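Local coordinates for protein 3-hydroxyacyl-CoA dehydrogenase type-2 (Mycobacterium avium, PDB 3PPI) that probably catalyses the NAD-dependent oxidation of 3-hydroxyacyl-CoA substrates to 3-ketoacyl-CoA, as a member of the short-chain dehydrogenase/reductase family, at residues A[41-53]-A[249-261]. Sequence-based numbering, arbitrary orientation.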
ATOM      1  N   GLY A  41      11.488  20.332  18.277  1.00 23.33           N
ATOM      2  CA  GLY A  41      10.659  19.168  18.022  1.00 22.03           C
ATOM      3  C   GLY A  41      11.447  17.980  17.500  1.00 21.15           C
ATOM      4  O   GLY A  41      12.494  17.629  18.040  1.00 20.86           O
ATOM      5  N   LEU A  42      10.945  17.374  16.432  1.00 20.09           N
ATOM      6  CA  LEU A  42      11.558  16.183  15.877  1.00 19.53           C
ATOM      7  C   LEU A  42      12.969  16.484  15.368  1.00 19.82           C
ATOM      8  O   LEU A  42      13.886  15.695  15.544  1.00 19.34           O
ATOM      9  CB  LEU A  42      10.705  15.643  14.726  1.00 19.17           C
ATOM     10  CG  LEU A  42       9.251  15.299  15.011  1.00 19.93           C
ATOM     11  CD1 LEU A  42       8.598  14.676  13.723  1.00 17.79           C
ATOM     12  CD2 LEU A  42       9.143  14.362  16.220  1.00 19.70           C
ATOM     13  N   GLY A  43      13.121  17.626  14.707  1.00 20.61           N
ATOM     14  CA  GLY A  43      14.412  18.032  14.166  1.00 21.05           C
ATOM     15  C   GLY A  43      15.467  18.252  15.238  1.00 21.47           C
ATOM     16  O   GLY A  43      16.607  17.836  15.071  1.00 21.33           O
ATOM     17  N   GLU A  44      15.092  18.902  16.339  1.00 21.96           N
ATOM     18  CA  GLU A  44      16.025  19.092  17.448  1.00 22.64           C
ATOM     19  C   GLU A  44      16.532  17.748  17.970  1.00 22.06           C
ATOM     20  O   GLU A  44      17.738  17.577  18.188  1.00 23.03           O
ATOM     21  CB  GLU A  44      15.381  19.902  18.586  1.00 23.42           C
ATOM     22  CG  GLU A  44      16.217  19.972  19.859  1.00 24.45           C
ATOM     23  CD  GLU A  44      15.534  20.756  20.984  1.00 27.53           C
ATOM     24  OE1 GLU A  44      14.471  21.365  20.748  1.00 27.57           O
ATOM     25  OE2 GLU A  44      16.071  20.756  22.112  1.00 29.76           O
ATOM     26  N   ALA A  45      15.628  16.795  18.168  1.00 20.78           N
ATOM     27  CA  ALA A  45      16.031  15.494  18.706  1.00 20.30           C
ATOM     28  C   ALA A  45      16.996  14.788  17.733  1.00 19.62           C
ATOM     29  O   ALA A  45      17.952  14.111  18.147  1.00 19.40           O
ATOM     30  CB  ALA A  45      14.802  14.629  18.992  1.00 18.94           C
ATOM     31  N   THR A  46      16.756  14.980  16.442  1.00 18.11           N
ATOM     32  CA  THR A  46      17.613  14.415  15.408  1.00 18.14           C
ATOM     33  C   THR A  46      18.988  15.067  15.476  1.00 19.14           C
ATOM     34  O   THR A  46      19.993  14.374  15.492  1.00 19.46           O
ATOM     35  CB  THR A  46      16.991  14.595  14.013  1.00 17.08           C
ATOM     36  OG1 THR A  46      15.687  14.009  14.022  1.00 16.52           O
ATOM     37  CG2 THR A  46      17.848  13.941  12.909  1.00 16.08           C
ATOM     38  N   VAL A  47      19.025  16.397  15.558  1.00 19.98           N
ATOM     39  CA  VAL A  47      20.295  17.102  15.712  1.00 20.99           C
ATOM     40  C   VAL A  47      21.093  16.567  16.915  1.00 21.87           C
ATOM     41  O   VAL A  47      22.275  16.215  16.780  1.00 22.48           O
ATOM     42  CB  VAL A  47      20.096  18.618  15.842  1.00 21.25           C
ATOM     43  CG1 VAL A  47      21.419  19.307  16.237  1.00 22.00           C
ATOM     44  CG2 VAL A  47      19.542  19.198  14.524  1.00 21.16           C
ATOM     45  N   ARG A  48      20.443  16.502  18.073  1.00 22.52           N
ATOM     46  CA  ARG A  48      21.098  16.042  19.296  1.00 23.55           C
ATOM     47  C   ARG A  48      21.668  14.629  19.107  1.00 23.12           C
ATOM     48  O   ARG A  48      22.795  14.353  19.507  1.00 23.72           O
ATOM     49  CB  ARG A  48      20.120  16.072  20.476  1.00 23.59           C
ATOM     50  CG  ARG A  48      19.757  17.478  20.936  1.00 25.60           C
ATOM     51  CD  ARG A  48      18.868  17.444  22.155  1.00 26.29           C
ATOM     52  NE  ARG A  48      18.450  18.784  22.584  1.00 27.66           N
ATOM     53  CZ  ARG A  48      19.180  19.599  23.345  1.00 29.03           C
ATOM     54  NH1 ARG A  48      20.390  19.238  23.760  1.00 29.46           N
ATOM     55  NH2 ARG A  48      18.701  20.791  23.679  1.00 29.78           N
ATOM     56  N   ARG A  49      20.879  13.748  18.503  1.00 22.16           N
ATOM     57  CA  ARG A  49      21.286  12.360  18.261  1.00 21.89           C
ATOM     58  C   ARG A  49      22.460  12.274  17.293  1.00 21.99           C
ATOM     59  O   ARG A  49      23.441  11.590  17.562  1.00 21.43           O
ATOM     60  CB  ARG A  49      20.114  11.553  17.688  1.00 21.40           C
ATOM     61  CG  ARG A  49      20.440  10.116  17.269  1.00 21.46           C
ATOM     62  CD  ARG A  49      21.016   9.278  18.407  1.00 22.73           C
ATOM     63  NE  ARG A  49      21.322   7.924  17.942  1.00 24.00           N
ATOM     64  CZ  ARG A  49      20.501   6.878  17.989  1.00 23.13           C
ATOM     65  NH1 ARG A  49      19.280   6.967  18.492  1.00 23.12           N
ATOM     66  NH2 ARG A  49      20.914   5.717  17.511  1.00 24.11           N
ATOM     67  N   LEU A  50      22.346  12.938  16.147  1.00 22.02           N
ATOM     68  CA  LEU A  50      23.412  12.853  15.149  1.00 22.60           C
ATOM     69  C   LEU A  50      24.712  13.484  15.672  1.00 24.44           C
ATOM     70  O   LEU A  50      25.794  12.963  15.426  1.00 25.03           O
ATOM     71  CB  LEU A  50      22.981  13.487  13.836  1.00 22.61           C
ATOM     72  CG  LEU A  50      21.826  12.824  13.082  1.00 20.81           C
ATOM     73  CD1 LEU A  50      21.619  13.552  11.720  1.00 20.17           C
ATOM     74  CD2 LEU A  50      22.059  11.329  12.889  1.00 20.29           C
ATOM     75  N   HIS A  51      24.591  14.579  16.419  1.00 25.67           N
ATOM     76  CA  HIS A  51      25.736  15.227  17.044  1.00 26.83           C
ATOM     77  C   HIS A  51      26.415  14.294  18.066  1.00 27.69           C
ATOM     78  O   HIS A  51      27.637  14.132  18.048  1.00 28.02           O
ATOM     79  CB  HIS A  51      25.296  16.544  17.700  1.00 27.43           C
ATOM     80  CG  HIS A  51      26.393  17.238  18.441  1.00 28.96           C
ATOM     81  ND1 HIS A  51      26.622  17.044  19.786  1.00 30.50           N
ATOM     82  CD2 HIS A  51      27.340  18.107  18.021  1.00 30.54           C
ATOM     83  CE1 HIS A  51      27.655  17.774  20.165  1.00 31.50           C
ATOM     84  NE2 HIS A  51      28.106  18.431  19.113  1.00 31.51           N
ATOM     85  N   ALA A  52      25.623  13.670  18.939  1.00 27.48           N
ATOM     86  CA  ALA A  52      26.149  12.689  19.894  1.00 28.12           C
ATOM     87  C   ALA A  52      26.802  11.480  19.205  1.00 27.93           C
ATOM     88  O   ALA A  52      27.740  10.903  19.737  1.00 27.02           O
ATOM     89  CB  ALA A  52      25.058  12.219  20.834  1.00 27.63           C
ATOM     90  N   ASP A  53      26.312  11.113  18.019  1.00 27.34           N
ATOM     91  CA  ASP A  53      26.902   9.996  17.261  1.00 27.46           C
ATOM     92  C   ASP A  53      28.171  10.348  16.488  1.00 27.69           C
ATOM     93  O   ASP A  53      28.725   9.485  15.796  1.00 28.15           O
ATOM     94  CB  ASP A  53      25.887   9.410  16.281  1.00 26.59           C
ATOM     95  CG  ASP A  53      24.795   8.617  16.969  1.00 27.99           C
ATOM     96  OD1 ASP A  53      24.904   8.381  18.191  1.00 30.16           O
ATOM     97  OD2 ASP A  53      23.819   8.237  16.279  1.00 28.40           O
ATOM     98  N   PRO A 249      10.111  12.782  20.223  1.00 20.46           N
ATOM     99  CA  PRO A 249      11.178  13.203  19.319  1.00 19.64           C
ATOM    100  C   PRO A 249      12.372  12.264  19.338  1.00 19.36           C
ATOM    101  O   PRO A 249      12.927  11.992  18.271  1.00 19.01           O
ATOM    102  CB  PRO A 249      11.553  14.587  19.844  1.00 20.66           C
ATOM    103  CG  PRO A 249      10.246  15.097  20.444  1.00 21.40           C
ATOM    104  CD  PRO A 249       9.702  13.876  21.133  1.00 21.29           C
ATOM    105  N   ASP A 250      12.755  11.739  20.501  1.00 19.12           N
ATOM    106  CA  ASP A 250      13.902  10.811  20.544  1.00 19.50           C
ATOM    107  C   ASP A 250      13.646   9.521  19.762  1.00 18.53           C
ATOM    108  O   ASP A 250      14.583   8.959  19.175  1.00 18.56           O
ATOM    109  CB  ASP A 250      14.306  10.452  21.971  1.00 20.61           C
ATOM    110  CG  ASP A 250      15.091  11.564  22.657  1.00 23.50           C
ATOM    111  OD1 ASP A 250      15.577  12.495  21.982  1.00 26.43           O
ATOM    112  OD2 ASP A 250      15.243  11.487  23.876  1.00 28.88           O
ATOM    113  N   GLU A 251      12.401   9.040  19.769  1.00 17.46           N
ATOM    114  CA  GLU A 251      12.040   7.849  18.949  1.00 16.71           C
ATOM    115  C   GLU A 251      12.161   8.130  17.464  1.00 15.64           C
ATOM    116  O   GLU A 251      12.622   7.272  16.692  1.00 15.19           O
ATOM    117  CB  GLU A 251      10.654   7.310  19.329  1.00 15.76           C
ATOM    118  CG  GLU A 251      10.685   6.592  20.704  1.00 18.35           C
ATOM    119  CD  GLU A 251       9.328   6.497  21.411  1.00 19.57           C
ATOM    120  OE1 GLU A 251       8.380   7.249  21.086  1.00 17.41           O
ATOM    121  OE2 GLU A 251       9.224   5.654  22.319  1.00 19.60           O
ATOM    122  N   PHE A 252      11.753   9.329  17.054  1.00 15.43           N
ATOM    123  CA  PHE A 252      11.918   9.760  15.674  1.00 15.07           C
ATOM    124  C   PHE A 252      13.406   9.826  15.314  1.00 15.07           C
ATOM    125  O   PHE A 252      13.818   9.353  14.258  1.00 14.34           O
ATOM    126  CB  PHE A 252      11.270  11.138  15.471  1.00 15.42           C
ATOM    127  CG  PHE A 252      11.439  11.680  14.085  1.00 14.89           C
ATOM    128  CD1 PHE A 252      10.508  11.427  13.109  1.00 15.66           C
ATOM    129  CD2 PHE A 252      12.559  12.435  13.755  1.00 17.05           C
ATOM    130  CE1 PHE A 252      10.675  11.921  11.819  1.00 14.73           C
ATOM    131  CE2 PHE A 252      12.729  12.919  12.479  1.00 15.61           C
ATOM    132  CZ  PHE A 252      11.777  12.679  11.514  1.00 14.95           C
ATOM    133  N   ALA A 253      14.185  10.469  16.185  1.00 15.36           N
ATOM    134  CA  ALA A 253      15.621  10.619  15.987  1.00 16.25           C
ATOM    135  C   ALA A 253      16.298   9.263  15.849  1.00 16.39           C
ATOM    136  O   ALA A 253      17.216   9.104  15.040  1.00 17.42           O
ATOM    137  CB  ALA A 253      16.251  11.410  17.151  1.00 17.11           C
ATOM    138  N   ASP A 254      15.832   8.287  16.624  1.00 16.24           N
ATOM    139  CA  ASP A 254      16.406   6.941  16.591  1.00 15.92           C
ATOM    140  C   ASP A 254      16.116   6.255  15.245  1.00 15.25           C
ATOM    141  O   ASP A 254      16.976   5.578  14.701  1.00 15.56           O
ATOM    142  CB  ASP A 254      15.848   6.111  17.753  1.00 15.71           C
ATOM    143  CG  ASP A 254      16.469   4.739  17.847  1.00 16.53           C
ATOM    144  OD1 ASP A 254      17.677   4.652  18.157  1.00 18.03           O
ATOM    145  OD2 ASP A 254      15.746   3.749  17.649  1.00 17.94           O
ATOM    146  N   ALA A 255      14.907   6.429  14.719  1.00 14.76           N
ATOM    147  CA  ALA A 255      14.547   5.929  13.402  1.00 14.07           C
ATOM    148  C   ALA A 255      15.367   6.603  12.309  1.00 14.74           C
ATOM    149  O   ALA A 255      15.863   5.938  11.396  1.00 15.49           O
ATOM    150  CB  ALA A 255      13.049   6.132  13.151  1.00 13.89           C
ATOM    151  N   ALA A 256      15.524   7.918  12.408  1.00 14.61           N
ATOM    152  CA  ALA A 256      16.317   8.658  11.429  1.00 14.90           C
ATOM    153  C   ALA A 256      17.732   8.128  11.406  1.00 15.03           C
ATOM    154  O   ALA A 256      18.263   7.849  10.331  1.00 15.28           O
ATOM    155  CB  ALA A 256      16.305  10.169  11.705  1.00 14.76           C
ATOM    156  N   ALA A 257      18.324   7.938  12.584  1.00 15.49           N
ATOM    157  CA  ALA A 257      19.702   7.448  12.670  1.00 16.47           C
ATOM    158  C   ALA A 257      19.815   6.067  12.042  1.00 15.88           C
ATOM    159  O   ALA A 257      20.774   5.778  11.343  1.00 16.65           O
ATOM    160  CB  ALA A 257      20.195   7.419  14.126  1.00 15.95           C
ATOM    161  N   PHE A 258      18.838   5.210  12.306  1.00 16.04           N
ATOM    162  CA  PHE A 258      18.811   3.875  11.702  1.00 15.13           C
ATOM    163  C   PHE A 258      18.798   3.940  10.169  1.00 14.84           C
ATOM    164  O   PHE A 258      19.502   3.184   9.498  1.00 14.23           O
ATOM    165  CB  PHE A 258      17.583   3.089  12.190  1.00 14.93           C
ATOM    166  CG  PHE A 258      17.350   1.816  11.431  1.00 14.10           C
ATOM    167  CD1 PHE A 258      18.155   0.715  11.645  1.00 14.30           C
ATOM    168  CD2 PHE A 258      16.345   1.725  10.483  1.00 14.02           C
ATOM    169  CE1 PHE A 258      17.939  -0.466  10.942  1.00 14.04           C
ATOM    170  CE2 PHE A 258      16.138   0.548   9.759  1.00 14.30           C
ATOM    171  CZ  PHE A 258      16.949  -0.548   9.992  1.00 14.49           C
ATOM    172  N   LEU A 259      17.971   4.816   9.611  1.00 15.09           N
ATOM    173  CA  LEU A 259      17.882   4.940   8.145  1.00 15.12           C
ATOM    174  C   LEU A 259      19.182   5.451   7.527  1.00 16.46           C
ATOM    175  O   LEU A 259      19.512   5.138   6.382  1.00 16.68           O
ATOM    176  CB  LEU A 259      16.728   5.851   7.757  1.00 14.70           C
ATOM    177  CG  LEU A 259      15.340   5.281   8.079  1.00 14.25           C
ATOM    178  CD1 LEU A 259      14.217   6.278   7.787  1.00 12.37           C
ATOM    179  CD2 LEU A 259      15.118   3.985   7.337  1.00 12.50           C
ATOM    180  N   LEU A 260      19.908   6.243   8.292  1.00 17.14           N
ATOM    181  CA  LEU A 260      21.197   6.751   7.868  1.00 18.37           C
ATOM    182  C   LEU A 260      22.290   5.698   7.931  1.00 19.22           C
ATOM    183  O   LEU A 260      23.222   5.752   7.131  1.00 21.19           O
ATOM    184  CB  LEU A 260      21.599   7.961   8.712  1.00 19.02           C
ATOM    185  CG  LEU A 260      20.739   9.225   8.560  1.00 17.93           C
ATOM    186  CD1 LEU A 260      21.324  10.340   9.390  1.00 18.36           C
ATOM    187  CD2 LEU A 260      20.600   9.665   7.106  1.00 19.01           C
ATOM    188  N   THR A 261      22.203   4.757   8.867  1.00 18.90           N
ATOM    189  CA  THR A 261      23.313   3.828   9.110  1.00 19.55           C
ATOM    190  C   THR A 261      23.135   2.417   8.531  1.00 19.01           C
ATOM    191  O   THR A 261      24.130   1.769   8.206  1.00 19.93           O
ATOM    192  CB  THR A 261      23.603   3.683  10.616  1.00 20.20           C
ATOM    193  OG1 THR A 261      22.407   3.281  11.293  1.00 19.29           O
ATOM    194  CG2 THR A 261      24.116   5.020  11.197  1.00 20.90           C
TER
HETATM  195  O   HOH W   1      17.761  12.441  20.207  1.00 29.64           O
HETATM  196  O   HOH W   2      19.146   3.899  15.448  1.00 23.46           O
HETATM  197  O   HOH W   3      17.611   9.101  19.452  1.00 25.82           O
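Ala45 and Ala253 meet where helices 41-52 and 249-261 cross at -55°, and their small side chains let the axes come within 7.8 Å. The methyl of Ala253 lies against the backbone of helix 41-52, CB 3.3 Å from Ala45 O, while Ala45 CB packs on Pro249. Toward the N-terminal ends, Leu42 crosses Phe252 at about a right angle and sets CD1 over one ring face in a CH-pi contact, 4.0 Å from the centroid; Thr46 OG1, hydrogen-bonded to Leu42 O, lies at the ring edge. Leu50 CD2 touches Leu260 CD1 at the other end.

At the polar edge Arg49, bent at chi2 (57°), lays its guanidinium over Ala257 CB. Arg49 NH1 donates a nearly straight hydrogen bond (167°) to the anti lone pair of Asp254 OD1, 2.8 Å away, and Arg49 NE donates one to Asp53 OD2 at 3.0 Å; both are salt bridges, so two carboxylates hold the group. Waters bridge Ala45 O to Asp250 OD1 and Arg49 NH1 to Asp250 O.

The crossed pair packs on one face of the parallel Rossmann-type sheet: helix 64-74 flanks helix 41-52, Phe252 and Leu260 reach strand 167-172, and Asp254 OD2 is hydrogen-bonded to Asn262 ND2 of the second subunit.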